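Local structure of F420-reducing hydrogenase, subunit beta (Methanothermobacter marburgensis, 4OMF) at residues L22-G27 with T74-S79; C134-P139 with M161-G166. The protein probably passes electrons from hydrogen oxidation through its iron-sulfur cluster and FAD to coenzyme F420, as the beta subunit of the F420-reducing hydrogenase. All coordinates share one frame; numbering follows the deposited sequence.

In the fold
Both segments of contact 1 (22-27 with 74-79) precede those of contact 2 (134-139 with 161-166), and the two centres lie 10 Å apart. All but one of the four segments are loops: two lead into helices 28-39 and 140-150, one lies between helices 65-70 and 85-89, and the fourth covers most of strand 160-164, at the edge of the small antiparallel sheet, and the turn after it. They meet directly, for Gln-24 NE2 bonds to Met-161 O and Thr-77 OG1 to Phe-138 O. Both touch FAD: contact 1 holds its phosphates, ribityl chain and adenine, while contact 2 brings the flavin end beside the iron-sulfur cluster, joining two redox centres in one chain.

Contact 1. Residues L22-G27 with T74-S79; sequences LAQDGG and TKYTFS. With FAD (flavin-adenine dinucleotide), chain R.
In the FAD pocket, two irregular loops meet where the Gln-24 side chain reaches across to Thr-74. The glutamine suits this place because its amide can both accept and donate. Its OE1 takes the backbone N-H of Thr-74 at 2.8 Å in a nearly straight bond (167°), although the donor stands well above the carbonyl plane. With CG anti to the backbone N (chi1 -176°), CG passes 3.1 Å from Thr-74 OG1, and the bend at chi2 turns the amide to the Thr-74 backbone; the two side chains cross at about a right angle. NE2 donates to Met-161 O, which together with the OE1 bond fixes the amide's rotation. NE2 also lies 3.5 Å from Tyr-76 OH, with amide and ring planes nearly perpendicular (86°).

The backbone N of Gln-24 binds FAD O1A at 2.8 Å, and those of Asp-25 and Gly-27 both donate to O2P of the other phosphate. Gly-27, at the N-cap of helix 28-39, has a positive phi that glycine adopts readily, and the helix start probably helps stabilise the phosphate's negative charge. Asp-25, a carboxylate suited to accept from a hydroxyl, receives the ribityl O4' at OD2 over 2.5 Å. Thr-74 offers both kinds of surface: OG1 shares a hydrogen bond with FAD O2' (2.7 Å), while its methyl CG2 touches the flavin's dimethylbenzene end and lies over one face of the Tyr-76 ring, offset toward the rim. Tyr-76, the central residue of an inverse gamma turn, brings its ring edge to the flavin, with CE1 3.8 Å from FAD C5X.

Further along, the adenine edge is read by backbone: Lys-75 N donates to FAD N7A, and FAD N6A returns a bond to Lys-75 O at 2.9 Å.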
ATOM      1  N   LEU C  22      21.240  39.251   6.806  1.00 24.19           N
ATOM      2  CA  LEU C  22      20.687  37.904   6.896  1.00 23.87           C
ATOM      3  C   LEU C  22      20.919  37.074   5.637  1.00 23.79           C
ATOM      4  O   LEU C  22      20.918  35.841   5.681  1.00 21.82           O
ATOM      5  CB  LEU C  22      19.183  37.975   7.183  1.00 25.06           C
ATOM      6  CG  LEU C  22      18.799  38.594   8.537  1.00 29.11           C
ATOM      7  CD1 LEU C  22      17.310  38.926   8.556  1.00 29.99           C
ATOM      8  CD2 LEU C  22      19.149  37.649   9.681  1.00 31.41           C
ATOM      9  N   ALA C  23      21.133  37.760   4.519  1.00 24.68           N
ATOM     10  CA  ALA C  23      21.156  37.128   3.191  1.00 24.06           C
ATOM     11  C   ALA C  23      22.356  36.240   2.917  1.00 22.50           C
ATOM     12  O   ALA C  23      23.458  36.502   3.405  1.00 25.64           O
ATOM     13  CB  ALA C  23      21.099  38.206   2.125  1.00 24.86           C
ATOM     14  N   GLN C  24      22.146  35.210   2.097  1.00 20.45           N
ATOM     15  CA  GLN C  24      23.262  34.400   1.621  1.00 20.05           C
ATOM     16  C   GLN C  24      24.224  35.224   0.776  1.00 23.84           C
ATOM     17  O   GLN C  24      25.450  35.185   0.958  1.00 22.46           O
ATOM     18  CB  GLN C  24      22.761  33.212   0.799  1.00 19.08           C
ATOM     19  CG  GLN C  24      23.883  32.263   0.356  1.00 17.66           C
ATOM     20  CD  GLN C  24      24.393  31.400   1.528  1.00 20.12           C
ATOM     21  OE1 GLN C  24      23.772  31.354   2.599  1.00 22.30           O
ATOM     22  NE2 GLN C  24      25.517  30.723   1.324  1.00 24.78           N
ATOM     23  N   ASP C  25      23.641  35.954  -0.162  1.00 20.66           N
ATOM     24  CA  ASP C  25      24.396  36.691  -1.154  1.00 21.81           C
ATOM     25  C   ASP C  25      23.897  38.139  -1.179  1.00 24.60           C
ATOM     26  O   ASP C  25      24.088  38.861  -0.202  1.00 24.77           O
ATOM     27  CB  ASP C  25      24.267  35.996  -2.511  1.00 22.35           C
ATOM     28  CG  ASP C  25      24.893  34.611  -2.501  1.00 27.81           C
ATOM     29  OD1 ASP C  25      26.069  34.506  -2.082  1.00 24.70           O
ATOM     30  OD2 ASP C  25      24.218  33.628  -2.885  1.00 28.69           O
ATOM     31  N   GLY C  26      23.248  38.556  -2.267  1.00 22.96           N
ATOM     32  CA  GLY C  26      22.761  39.930  -2.398  1.00 20.09           C
ATOM     33  C   GLY C  26      21.411  40.187  -1.728  1.00 20.35           C
ATOM     34  O   GLY C  26      20.953  41.323  -1.644  1.00 23.18           O
ATOM     35  N   GLY C  27      20.765  39.136  -1.238  1.00 23.85           N
ATOM     36  CA  GLY C  27      19.453  39.294  -0.637  1.00 21.44           C
ATOM     37  C   GLY C  27      18.380  39.546  -1.678  1.00 23.83           C
ATOM     38  O   GLY C  27      17.387  40.229  -1.420  1.00 22.78           O
ATOM     39  N   THR C  74      21.162  30.259   2.775  1.00 18.98           N
ATOM     40  CA  THR C  74      21.086  28.954   2.114  1.00 18.66           C
ATOM     41  C   THR C  74      21.310  27.761   3.049  1.00 18.05           C
ATOM     42  O   THR C  74      22.173  27.777   3.907  1.00 19.62           O
ATOM     43  CB  THR C  74      22.122  28.851   0.978  1.00 20.00           C
ATOM     44  OG1 THR C  74      21.916  29.923   0.058  1.00 21.24           O
ATOM     45  CG2 THR C  74      21.995  27.525   0.227  1.00 23.57           C
ATOM     46  N   LYS C  75      20.522  26.721   2.843  1.00 16.98           N
ATOM     47  CA  LYS C  75      20.754  25.431   3.474  1.00 21.74           C
ATOM     48  C   LYS C  75      21.011  24.423   2.364  1.00 20.57           C
ATOM     49  O   LYS C  75      20.138  24.215   1.535  1.00 20.95           O
ATOM     50  CB  LYS C  75      19.550  25.011   4.325  1.00 23.31           C
ATOM     51  CG  LYS C  75      19.213  26.007   5.457  1.00 21.70           C
ATOM     52  CD  LYS C  75      18.251  27.077   4.948  1.00 23.27           C
ATOM     53  CE  LYS C  75      18.079  28.207   5.946  1.00 26.05           C
ATOM     54  NZ  LYS C  75      17.142  29.284   5.429  1.00 25.16           N
ATOM     55  N   TYR C  76      22.201  23.813   2.326  1.00 20.35           N
ATOM     56  CA  TYR C  76      22.501  22.903   1.218  1.00 20.28           C
ATOM     57  C   TYR C  76      21.987  21.488   1.488  1.00 24.72           C
ATOM     58  O   TYR C  76      22.752  20.525   1.452  1.00 25.08           O
ATOM     59  CB  TYR C  76      24.003  22.876   0.918  1.00 18.99           C
ATOM     60  CG  TYR C  76      24.525  24.219   0.464  1.00 22.53           C
ATOM     61  CD1 TYR C  76      24.165  24.746  -0.785  1.00 22.20           C
ATOM     62  CD2 TYR C  76      25.380  24.963   1.272  1.00 26.79           C
ATOM     63  CE1 TYR C  76      24.638  25.977  -1.204  1.00 19.08           C
ATOM     64  CE2 TYR C  76      25.855  26.201   0.862  1.00 28.30           C
ATOM     65  CZ  TYR C  76      25.482  26.703  -0.376  1.00 24.33           C
ATOM     66  OH  TYR C  76      25.959  27.929  -0.767  1.00 26.01           O
ATOM     67  N   THR C  77      20.687  21.384   1.770  1.00 20.69           N
ATOM     68  CA  THR C  77      20.025  20.095   1.872  1.00 18.37           C
ATOM     69  C   THR C  77      18.574  20.270   1.437  1.00 19.24           C
ATOM     70  O   THR C  77      18.155  21.355   0.975  1.00 18.98           O
ATOM     71  CB  THR C  77      20.139  19.488   3.298  1.00 19.72           C
ATOM     72  OG1 THR C  77      19.633  18.139   3.303  1.00 20.27           O
ATOM     73  CG2 THR C  77      19.365  20.309   4.310  1.00 20.53           C
ATOM     74  N   PHE C  78      17.795  19.200   1.525  1.00 20.93           N
ATOM     75  CA  PHE C  78      16.464  19.211   0.930  1.00 23.03           C
ATOM     76  C   PHE C  78      15.482  20.118   1.654  1.00 27.00           C
ATOM     77  O   PHE C  78      15.390  20.100   2.878  1.00 27.84           O
ATOM     78  CB  PHE C  78      15.877  17.791   0.897  1.00 23.06           C
ATOM     79  CG  PHE C  78      16.800  16.764   0.310  1.00 20.87           C
ATOM     80  CD1 PHE C  78      17.093  15.601   1.002  1.00 20.16           C
ATOM     81  CD2 PHE C  78      17.366  16.948  -0.944  1.00 27.84           C
ATOM     82  CE1 PHE C  78      17.939  14.641   0.462  1.00 23.23           C
ATOM     83  CE2 PHE C  78      18.216  16.008  -1.480  1.00 29.86           C
ATOM     84  CZ  PHE C  78      18.506  14.842  -0.773  1.00 24.90           C
ATOM     85  N   SER C  79      14.735  20.898   0.879  1.00 21.88           N
ATOM     86  CA  SER C  79      13.552  21.593   1.361  1.00 21.00           C
ATOM     87  C   SER C  79      12.576  21.510   0.207  1.00 21.09           C
ATOM     88  O   SER C  79      12.675  22.282  -0.736  1.00 21.36           O
ATOM     89  CB  SER C  79      13.841  23.042   1.737  1.00 16.89           C
ATOM     90  OG  SER C  79      12.659  23.702   2.179  1.00 19.88           O
TER
HETATM   91  PA  FAD R 405      18.323  35.187   0.607  1.00 21.12           P
HETATM   92  O1A FAD R 405      19.464  34.681   1.451  1.00 20.55           O
HETATM   93  O2A FAD R 405      17.693  36.535   0.798  1.00 22.67           O
HETATM   94  O5B FAD R 405      17.152  34.111   0.706  1.00 21.12           O
HETATM   95  C5B FAD R 405      17.518  32.766   0.365  1.00 21.81           C
HETATM   96  C4B FAD R 405      16.239  32.035  -0.047  1.00 23.30           C
HETATM   97  O4B FAD R 405      16.570  30.706  -0.453  1.00 24.29           O
HETATM   98  C3B FAD R 405      15.283  31.938   1.136  1.00 24.79           C
HETATM   99  O3B FAD R 405      13.954  32.347   0.776  1.00 21.05           O
HETATM  100  C2B FAD R 405      15.291  30.451   1.465  1.00 25.17           C
HETATM  101  O2B FAD R 405      13.998  30.024   1.921  1.00 29.28           O
HETATM  102  C1B FAD R 405      15.667  29.794   0.150  1.00 19.96           C
HETATM  103  N9A FAD R 405      16.337  28.506   0.401  1.00 18.57           N
HETATM  104  C8A FAD R 405      17.403  28.316   1.198  1.00 19.52           C
HETATM  105  N7A FAD R 405      17.778  27.015   1.194  1.00 17.65           N
HETATM  106  C5A FAD R 405      16.917  26.366   0.362  1.00 18.43           C
HETATM  107  C6A FAD R 405      16.730  24.965  -0.080  1.00 22.65           C
HETATM  108  N6A FAD R 405      17.537  23.967   0.370  1.00 21.71           N
HETATM  109  N1A FAD R 405      15.734  24.726  -0.948  1.00 20.14           N
HETATM  110  C2A FAD R 405      14.895  25.690  -1.383  1.00 21.72           C
HETATM  111  N3A FAD R 405      14.992  26.990  -1.015  1.00 21.49           N
HETATM  112  C4A FAD R 405      15.976  27.359  -0.156  1.00 20.42           C
HETATM  113  N1  FAD R 405      24.145  29.611  -6.014  1.00 21.47           N
HETATM  114  C2  FAD R 405      25.008  29.620  -7.107  1.00 20.74           C
HETATM  115  O2  FAD R 405      25.453  30.713  -7.512  1.00 22.08           O
HETATM  116  N3  FAD R 405      25.382  28.414  -7.683  1.00 19.91           N
HETATM  117  C4  FAD R 405      24.872  27.218  -7.221  1.00 22.00           C
HETATM  118  O4  FAD R 405      25.205  26.157  -7.793  1.00 20.32           O
HETATM  119  C4X FAD R 405      24.582  27.155  -5.806  1.00 22.69           C
HETATM  120  N5  FAD R 405      24.147  25.825  -5.307  1.00 19.24           N
HETATM  121  C5X FAD R 405      22.870  25.888  -4.584  1.00 21.18           C
HETATM  122  C6  FAD R 405      22.386  24.645  -4.144  1.00 18.08           C
HETATM  123  C7  FAD R 405      21.299  24.592  -3.262  1.00 19.78           C
HETATM  124  C7M FAD R 405      20.759  23.250  -2.790  1.00 19.56           C
HETATM  125  C8  FAD R 405      20.737  25.791  -2.828  1.00 19.24           C
HETATM  126  C8M FAD R 405      19.563  25.868  -1.871  1.00 20.29           C
HETATM  127  C9  FAD R 405      21.229  27.044  -3.254  1.00 19.54           C
HETATM  128  C9A FAD R 405      22.366  27.101  -4.068  1.00 19.92           C
HETATM  129  N10 FAD R 405      22.806  28.349  -4.583  1.00 19.58           N
HETATM  130  C10 FAD R 405      23.968  28.431  -5.328  1.00 21.69           C
HETATM  131  C1' FAD R 405      22.050  29.607  -4.424  1.00 20.57           C
HETATM  132  C2' FAD R 405      22.486  30.453  -3.256  1.00 21.20           C
HETATM  133  O2' FAD R 405      23.205  29.799  -2.315  1.00 21.08           O
HETATM  134  C3' FAD R 405      21.524  31.297  -2.831  1.00 20.94           C
HETATM  135  O3' FAD R 405      20.510  30.683  -2.175  1.00 22.09           O
HETATM  136  C4' FAD R 405      21.079  32.377  -3.803  1.00 19.98           C
HETATM  137  O4' FAD R 405      22.196  33.134  -4.317  1.00 23.63           O
HETATM  138  C5' FAD R 405      20.054  33.311  -3.153  1.00 19.12           C
HETATM  139  O5' FAD R 405      20.711  34.199  -2.261  1.00 20.17           O
HETATM  140  P   FAD R 405      20.009  35.550  -1.769  1.00 21.05           P
HETATM  141  O1P FAD R 405      19.497  36.249  -3.010  1.00 21.39           O
HETATM  142  O2P FAD R 405      20.942  36.301  -0.865  1.00 20.62           O
HETATM  143  O3P FAD R 405      18.713  34.993  -0.957  1.00 22.88           O
HETATM  144  O   HOH W   1      23.921  29.709   4.947  1.00 20.23           O

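Contact 2. Residues C134-P139 with M161-G166; sequences CMENFP and MDIGKG. With FAD (flavin-adenine dinucleotide), chain R; SF4 (iron/sulfur cluster), chain N.
Phe-138 and Ile-163 make the apolar part of this small contact. Ile-163 CD1 comes to the edge of the phenyl ring, near its plane, 4.3 Å from Phe-138 CE2. The isoleucine's gamma branch runs on extended (chi2 176°), which carries the methyl out from strand 160-164 to the loop. The apolar methyl suits the rim of an aromatic ring, and Phe-146 of helix 140-150 meets the Phe-138 ring edge-to-face.

Among the polar groups, Glu-136 OE1, hydrogen-bonded to an unidentified bound molecule, comes within 4.3 Å of Ile-163 CD1. Asn-137 OD1 accepts the backbone N-H of Phe-138 at 2.9 Å, with the donor lifted 39° out of the carbonyl plane. Asn-137 ND2 donates to Thr-77 O, so both ends of the asparagine amide are used and its orientation is set.

Metal binding comes from Cys-134, a soft thiolate suited to iron: SG binds iron FE4 of the cluster at 2.4 Å. Asn-137 CB packs against the cluster sulfide S2.

The flavin is met by three residues of the same loop. Cys-134 SG lies 3.5 Å from FAD C6, Met-135 N lies 3.0 Å from FAD O4, and the Asn-137 amide rests against the methyl C7M. A loop wedged in this way between a cysteine-bound four-iron cluster and a flavin is characteristic of a site for electron transfer between the two, consistent with the enzyme's reaction.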
ATOM      1  N   CYS C 134      21.677  26.193  -8.929  1.00 18.81           N
ATOM      2  CA  CYS C 134      22.000  24.973  -8.199  1.00 19.92           C
ATOM      3  C   CYS C 134      22.879  24.024  -9.005  1.00 23.19           C
ATOM      4  O   CYS C 134      22.601  23.780 -10.177  1.00 21.56           O
ATOM      5  CB  CYS C 134      20.719  24.252  -7.801  1.00 17.79           C
ATOM      6  SG  CYS C 134      21.033  22.809  -6.769  1.00 19.48           S
ATOM      7  N   MET C 135      23.905  23.459  -8.364  1.00 20.70           N
ATOM      8  CA  MET C 135      24.772  22.471  -9.027  1.00 22.61           C
ATOM      9  C   MET C 135      24.596  21.060  -8.432  1.00 21.64           C
ATOM     10  O   MET C 135      24.881  20.053  -9.075  1.00 22.72           O
ATOM     11  CB  MET C 135      26.239  22.904  -8.930  1.00 23.82           C
ATOM     12  CG  MET C 135      27.185  22.034  -9.736  1.00 26.44           C
ATOM     13  SD  MET C 135      26.978  22.260 -11.518  1.00 28.23           S
ATOM     14  CE  MET C 135      27.889  23.791 -11.767  1.00 31.11           C
ATOM     15  N   GLU C 136      24.129  20.996  -7.193  1.00 19.11           N
ATOM     16  CA  GLU C 136      23.939  19.726  -6.498  1.00 23.65           C
ATOM     17  C   GLU C 136      23.215  19.990  -5.198  1.00 22.96           C
ATOM     18  O   GLU C 136      23.277  21.103  -4.678  1.00 21.03           O
ATOM     19  CB  GLU C 136      25.281  19.032  -6.211  1.00 23.60           C
ATOM     20  CG  GLU C 136      26.220  19.806  -5.287  1.00 31.10           C
ATOM     21  CD  GLU C 136      27.217  20.682  -6.030  1.00 43.84           C
ATOM     22  OE1 GLU C 136      27.401  21.855  -5.633  1.00 52.91           O
ATOM     23  OE2 GLU C 136      27.836  20.197  -7.005  1.00 44.98           O
ATOM     24  N   ASN C 137      22.549  18.968  -4.658  1.00 20.31           N
ATOM     25  CA  ASN C 137      22.038  19.059  -3.297  1.00 19.25           C
ATOM     26  C   ASN C 137      22.403  17.791  -2.498  1.00 17.74           C
ATOM     27  O   ASN C 137      22.707  16.762  -3.080  1.00 17.89           O
ATOM     28  CB  ASN C 137      20.522  19.290  -3.293  1.00 19.01           C
ATOM     29  CG  ASN C 137      20.051  20.032  -2.053  1.00 19.34           C
ATOM     30  OD1 ASN C 137      20.840  20.321  -1.160  1.00 22.12           O
ATOM     31  ND2 ASN C 137      18.758  20.361  -2.005  1.00 18.10           N
ATOM     32  N   PHE C 138      22.410  17.902  -1.177  1.00 18.29           N
ATOM     33  CA  PHE C 138      22.953  16.861  -0.285  1.00 18.06           C
ATOM     34  C   PHE C 138      21.931  16.303   0.703  1.00 18.89           C
ATOM     35  O   PHE C 138      21.146  17.044   1.282  1.00 16.53           O
ATOM     36  CB  PHE C 138      24.150  17.412   0.525  1.00 17.23           C
ATOM     37  CG  PHE C 138      25.287  17.892  -0.320  1.00 18.13           C
ATOM     38  CD1 PHE C 138      26.240  16.996  -0.800  1.00 18.39           C
ATOM     39  CD2 PHE C 138      25.399  19.232  -0.663  1.00 19.86           C
ATOM     40  CE1 PHE C 138      27.294  17.424  -1.608  1.00 18.17           C
ATOM     41  CE2 PHE C 138      26.446  19.666  -1.478  1.00 20.85           C
ATOM     42  CZ  PHE C 138      27.396  18.756  -1.944  1.00 21.31           C
ATOM     43  N   PRO C 139      21.942  14.977   0.910  1.00 21.68           N
ATOM     44  CA  PRO C 139      21.178  14.491   2.066  1.00 17.54           C
ATOM     45  C   PRO C 139      21.755  15.119   3.347  1.00 17.96           C
ATOM     46  O   PRO C 139      22.925  15.516   3.389  1.00 18.33           O
ATOM     47  CB  PRO C 139      21.376  12.973   2.030  1.00 22.68           C
ATOM     48  CG  PRO C 139      21.866  12.666   0.627  1.00 21.43           C
ATOM     49  CD  PRO C 139      22.592  13.891   0.152  1.00 23.75           C
ATOM     50  N   MET C 161      26.697  28.560   5.951  1.00 21.72           N
ATOM     51  CA  MET C 161      27.435  27.697   5.032  1.00 20.39           C
ATOM     52  C   MET C 161      27.410  28.342   3.644  1.00 20.69           C
ATOM     53  O   MET C 161      26.520  29.137   3.340  1.00 21.78           O
ATOM     54  CB  MET C 161      26.862  26.270   5.006  1.00 18.23           C
ATOM     55  CG  MET C 161      25.372  26.170   4.669  1.00 23.17           C
ATOM     56  SD  MET C 161      24.766  24.454   4.773  1.00 24.75           S
ATOM     57  CE  MET C 161      25.120  24.035   6.477  1.00 22.08           C
ATOM     58  N   ASP C 162      28.398  28.007   2.818  1.00 23.48           N
ATOM     59  CA  ASP C 162      28.534  28.630   1.500  1.00 20.16           C
ATOM     60  C   ASP C 162      29.342  27.704   0.595  1.00 26.32           C
ATOM     61  O   ASP C 162      30.142  26.893   1.067  1.00 26.53           O
ATOM     62  CB  ASP C 162      29.224  29.994   1.628  1.00 18.70           C
ATOM     63  CG  ASP C 162      28.871  30.947   0.493  1.00 34.18           C
ATOM     64  OD1 ASP C 162      28.112  30.539  -0.415  1.00 32.04           O
ATOM     65  OD2 ASP C 162      29.345  32.106   0.527  1.00 41.78           O
ATOM     66  N   ILE C 163      29.118  27.817  -0.704  1.00 23.12           N
ATOM     67  CA  ILE C 163      29.870  27.047  -1.690  1.00 19.69           C
ATOM     68  C   ILE C 163      30.363  28.032  -2.733  1.00 26.20           C
ATOM     69  O   ILE C 163      29.621  28.910  -3.163  1.00 29.15           O
ATOM     70  CB  ILE C 163      29.002  25.938  -2.339  1.00 27.02           C
ATOM     71  CG1 ILE C 163      28.709  24.841  -1.312  1.00 25.10           C
ATOM     72  CG2 ILE C 163      29.684  25.380  -3.602  1.00 22.01           C
ATOM     73  CD1 ILE C 163      27.783  23.725  -1.789  1.00 26.00           C
ATOM     74  N   GLY C 164      31.628  27.923  -3.109  1.00 24.15           N
ATOM     75  CA  GLY C 164      32.194  28.832  -4.088  1.00 28.67           C
ATOM     76  C   GLY C 164      33.699  28.753  -4.119  1.00 27.57           C
ATOM     77  O   GLY C 164      34.331  28.277  -3.169  1.00 26.05           O
ATOM     78  N   LYS C 165      34.276  29.216  -5.226  1.00 25.09           N
ATOM     79  CA  LYS C 165      35.716  29.228  -5.415  1.00 28.80           C
ATOM     80  C   LYS C 165      36.370  27.879  -5.081  1.00 29.18           C
ATOM     81  O   LYS C 165      37.444  27.824  -4.480  1.00 28.62           O
ATOM     82  CB  LYS C 165      36.340  30.348  -4.575  1.00 38.07           C
ATOM     83  CG  LYS C 165      35.702  31.711  -4.848  1.00 44.79           C
ATOM     84  CD  LYS C 165      36.489  32.850  -4.211  1.00 46.51           C
ATOM     85  CE  LYS C 165      35.692  34.158  -4.227  1.00 48.50           C
ATOM     86  NZ  LYS C 165      34.502  34.142  -3.311  1.00 49.65           N
ATOM     87  N   GLY C 166      35.706  26.803  -5.481  1.00 26.35           N
ATOM     88  CA  GLY C 166      36.266  25.474  -5.379  1.00 26.95           C
ATOM     89  C   GLY C 166      36.157  24.845  -4.002  1.00 27.29           C
ATOM     90  O   GLY C 166      36.748  23.801  -3.767  1.00 24.99           O
TER
HETATM   91  PA  FAD R 405      18.323  35.187   0.607  1.00 21.12           P
HETATM   92  O1A FAD R 405      19.464  34.681   1.451  1.00 20.55           O
HETATM   93  O2A FAD R 405      17.693  36.535   0.798  1.00 22.67           O
HETATM   94  O5B FAD R 405      17.152  34.111   0.706  1.00 21.12           O
HETATM   95  C5B FAD R 405      17.518  32.766   0.365  1.00 21.81           C
HETATM   96  C4B FAD R 405      16.239  32.035  -0.047  1.00 23.30           C
HETATM   97  O4B FAD R 405      16.570  30.706  -0.453  1.00 24.29           O
HETATM   98  C3B FAD R 405      15.283  31.938   1.136  1.00 24.79           C
HETATM   99  O3B FAD R 405      13.954  32.347   0.776  1.00 21.05           O
HETATM  100  C2B FAD R 405      15.291  30.451   1.465  1.00 25.17           C
HETATM  101  O2B FAD R 405      13.998  30.024   1.921  1.00 29.28           O
HETATM  102  C1B FAD R 405      15.667  29.794   0.150  1.00 19.96           C
HETATM  103  N9A FAD R 405      16.337  28.506   0.401  1.00 18.57           N
HETATM  104  C8A FAD R 405      17.403  28.316   1.198  1.00 19.52           C
HETATM  105  N7A FAD R 405      17.778  27.015   1.194  1.00 17.65           N
HETATM  106  C5A FAD R 405      16.917  26.366   0.362  1.00 18.43           C
HETATM  107  C6A FAD R 405      16.730  24.965  -0.080  1.00 22.65           C
HETATM  108  N6A FAD R 405      17.537  23.967   0.370  1.00 21.71           N
HETATM  109  N1A FAD R 405      15.734  24.726  -0.948  1.00 20.14           N
HETATM  110  C2A FAD R 405      14.895  25.690  -1.383  1.00 21.72           C
HETATM  111  N3A FAD R 405      14.992  26.990  -1.015  1.00 21.49           N
HETATM  112  C4A FAD R 405      15.976  27.359  -0.156  1.00 20.42           C
HETATM  113  N1  FAD R 405      24.145  29.611  -6.014  1.00 21.47           N
HETATM  114  C2  FAD R 405      25.008  29.620  -7.107  1.00 20.74           C
HETATM  115  O2  FAD R 405      25.453  30.713  -7.512  1.00 22.08           O
HETATM  116  N3  FAD R 405      25.382  28.414  -7.683  1.00 19.91           N
HETATM  117  C4  FAD R 405      24.872  27.218  -7.221  1.00 22.00           C
HETATM  118  O4  FAD R 405      25.205  26.157  -7.793  1.00 20.32           O
HETATM  119  C4X FAD R 405      24.582  27.155  -5.806  1.00 22.69           C
HETATM  120  N5  FAD R 405      24.147  25.825  -5.307  1.00 19.24           N
HETATM  121  C5X FAD R 405      22.870  25.888  -4.584  1.00 21.18           C
HETATM  122  C6  FAD R 405      22.386  24.645  -4.144  1.00 18.08           C
HETATM  123  C7  FAD R 405      21.299  24.592  -3.262  1.00 19.78           C
HETATM  124  C7M FAD R 405      20.759  23.250  -2.790  1.00 19.56           C
HETATM  125  C8  FAD R 405      20.737  25.791  -2.828  1.00 19.24           C
HETATM  126  C8M FAD R 405      19.563  25.868  -1.871  1.00 20.29           C
HETATM  127  C9  FAD R 405      21.229  27.044  -3.254  1.00 19.54           C
HETATM  128  C9A FAD R 405      22.366  27.101  -4.068  1.00 19.92           C
HETATM  129  N10 FAD R 405      22.806  28.349  -4.583  1.00 19.58           N
HETATM  130  C10 FAD R 405      23.968  28.431  -5.328  1.00 21.69           C
HETATM  131  C1' FAD R 405      22.050  29.607  -4.424  1.00 20.57           C
HETATM  132  C2' FAD R 405      22.486  30.453  -3.256  1.00 21.20           C
HETATM  133  O2' FAD R 405      23.205  29.799  -2.315  1.00 21.08           O
HETATM  134  C3' FAD R 405      21.524  31.297  -2.831  1.00 20.94           C
HETATM  135  O3' FAD R 405      20.510  30.683  -2.175  1.00 22.09           O
HETATM  136  C4' FAD R 405      21.079  32.377  -3.803  1.00 19.98           C
HETATM  137  O4' FAD R 405      22.196  33.134  -4.317  1.00 23.63           O
HETATM  138  C5' FAD R 405      20.054  33.311  -3.153  1.00 19.12           C
HETATM  139  O5' FAD R 405      20.711  34.199  -2.261  1.00 20.17           O
HETATM  140  P   FAD R 405      20.009  35.550  -1.769  1.00 21.05           P
HETATM  141  O1P FAD R 405      19.497  36.249  -3.010  1.00 21.39           O
HETATM  142  O2P FAD R 405      20.942  36.301  -0.865  1.00 20.62           O
HETATM  143  O3P FAD R 405      18.713  34.993  -0.957  1.00 22.88           O
HETATM  144 FE1  SF4 N 401      17.718  19.753  -8.302  1.00 18.03          FE
HETATM  145 FE2  SF4 N 401      19.369  19.819 -10.373  1.00 18.51          FE
HETATM  146 FE3  SF4 N 401      20.054  18.403  -8.216  1.00 18.06          FE
HETATM  147 FE4  SF4 N 401      20.042  21.089  -8.030  1.00 19.02          FE
HETATM  148  S1  SF4 N 401      21.442  19.824  -9.384  1.00 17.99           S
HETATM  149  S2  SF4 N 401      19.096  19.611  -6.509  1.00 17.14           S
HETATM  150  S3  SF4 N 401      18.372  21.648  -9.452  1.00 17.38           S
HETATM  151  S4  SF4 N 401      18.295  17.944  -9.614  1.00 19.33           S